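Local structure of Tox3 (Phaeosphaeria nodorum, 6WES) at residues V14-R18 with E19-I23. The protein is a necrotrophic effector of a wheat-infecting fungus, secreted with a pro-domain that is removed, and probably promotes disease through recognition involving host Snn3. Residues are numbered along the deposited sequence; the frame is centred on the assembly and turned at random.
Sequences VHDCR and ERTGI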
# COMPACT_ATOMS: atom_id res chain seq x y z
N VAL A 14 -5.20 11.99 1.96
CA VAL A 14 -6.14 12.65 2.87
C VAL A 14 -7.54 12.23 2.45
O VAL A 14 -7.86 12.25 1.25
CB VAL A 14 -6.01 14.19 2.79
CG1 VAL A 14 -7.00 14.88 3.73
CG2 VAL A 14 -4.57 14.60 3.10
N HIS A 15 -8.37 11.86 3.43
CA HIS A 15 -9.73 11.39 3.17
C HIS A 15 -10.74 12.12 4.04
O HIS A 15 -10.45 12.50 5.18
CB HIS A 15 -9.83 9.88 3.43
CG HIS A 15 -9.10 9.06 2.41
ND1 HIS A 15 -7.76 8.78 2.50
CD2 HIS A 15 -9.52 8.54 1.23
CE1 HIS A 15 -7.38 8.10 1.42
NE2 HIS A 15 -8.44 7.93 0.64
N ASP A 16 -11.94 12.24 3.51
CA ASP A 16 -13.07 12.82 4.22
C ASP A 16 -14.14 11.76 4.36
O ASP A 16 -14.55 11.14 3.37
CB ASP A 16 -13.58 14.04 3.46
CG ASP A 16 -12.53 15.11 3.37
OD1 ASP A 16 -11.85 15.39 4.37
OD2 ASP A 16 -12.37 15.69 2.26
N CYS A 17 -14.55 11.51 5.59
CA CYS A 17 -15.47 10.42 5.89
C CYS A 17 -16.73 11.00 6.53
O CYS A 17 -16.84 12.21 6.74
CB CYS A 17 -14.79 9.38 6.80
SG CYS A 17 -13.32 8.56 6.08
N ARG A 18 -17.68 10.11 6.86
CA ARG A 18 -18.97 10.61 7.33
C ARG A 18 -18.85 11.28 8.69
O ARG A 18 -19.51 12.29 8.95
CB ARG A 18 -20.04 9.50 7.36
CG ARG A 18 -21.40 10.05 7.83
CD ARG A 18 -22.56 9.14 7.48
NE ARG A 18 -22.61 8.84 6.05
CZ ARG A 18 -23.52 8.05 5.50
NH1 ARG A 18 -24.47 7.49 6.26
NH2 ARG A 18 -23.50 7.81 4.19
N GLU A 19 -18.04 10.71 9.59
CA GLU A 19 -17.94 11.23 10.95
C GLU A 19 -16.72 12.11 11.19
O GLU A 19 -16.71 12.87 12.16
CB GLU A 19 -17.93 10.09 11.97
CG GLU A 19 -19.22 9.30 12.01
CD GLU A 19 -20.39 10.13 12.45
OE1 GLU A 19 -20.21 11.00 13.33
OE2 GLU A 19 -21.49 9.94 11.89
N ARG A 20 -15.70 12.03 10.33
CA ARG A 20 -14.47 12.78 10.53
C ARG A 20 -13.89 13.12 9.16
O ARG A 20 -13.90 12.28 8.26
CB ARG A 20 -13.43 11.97 11.30
CG ARG A 20 -12.17 12.76 11.56
CD ARG A 20 -11.25 12.04 12.49
NE ARG A 20 -11.96 11.52 13.65
CZ ARG A 20 -11.65 11.81 14.91
NH1 ARG A 20 -10.63 12.61 15.18
NH2 ARG A 20 -12.36 11.29 15.91
N THR A 21 -13.38 14.34 9.02
CA THR A 21 -12.75 14.76 7.77
C THR A 21 -11.27 15.08 8.00
O THR A 21 -10.79 15.16 9.13
CB THR A 21 -13.47 15.97 7.18
OG1 THR A 21 -13.44 17.03 8.15
CG2 THR A 21 -14.92 15.61 6.88
N GLY A 22 -10.56 15.25 6.89
CA GLY A 22 -9.15 15.60 6.93
C GLY A 22 -8.23 14.54 7.50
O GLY A 22 -7.19 14.88 8.09
N ILE A 23 -8.55 13.27 7.30
CA ILE A 23 -7.74 12.18 7.84
C ILE A 23 -6.56 11.97 6.91
O ILE A 23 -6.72 11.51 5.78
CB ILE A 23 -8.57 10.89 7.97
CG1 ILE A 23 -9.83 11.14 8.81
CG2 ILE A 23 -7.70 9.80 8.54
CD1 ILE A 23 -10.78 9.96 8.83
O HOH W 1 -5.80 9.11 4.25
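Asp16 reaches across a beta hairpin to Gly22, at the turn where strand 2-16 gives way to strand 23-36 in the antiparallel beta barrel of mature Tox3. Where the second strand begins, Gly22 and Ile23 together face His15, a G1 beta bulge. His15 and Ile23 form an antiparallel hydrogen-bonded pair: Ile23 N gives to His15 O at 2.9 Å, in the carbonyl plane, and His15 N returns a bond to Ile23 O. Gly22, with its positive phi of 67°, turns its own N-H to Asp16 OD1 at 2.8 Å, a nearly straight bond (165°) that meets the oxygen close to its C-O axis. With CG set beside its backbone N (chi1 -62°), the Asp16 carboxylate crosses the Thr21 side chain at a slant, and OD1 comes within 3.3 Å of Thr21 CB. The same OD1 makes a salt bridge with Arg149 on strand 144-153, which flanks strand 2-16 on the side away from strand 23-36; one oxygen thereby links the bulge to that strand. Nearer the turn, Cys17 N donates to Arg20 O, while Glu129 accepts a hydrogen bond from Glu19 N. Inward, Ile23, extended at chi2, points its CD1 toward the turn, 4.0 Å from Cys17 SG, the sulfur that forms the disulfide with Cys146; Tyr96 touches both side chains. Beside the His15-Ile23 pair, a water in the plane of the His15 ring, at its edge, lies 2.6 Å from His15 ND1 and donates to Ile23 O.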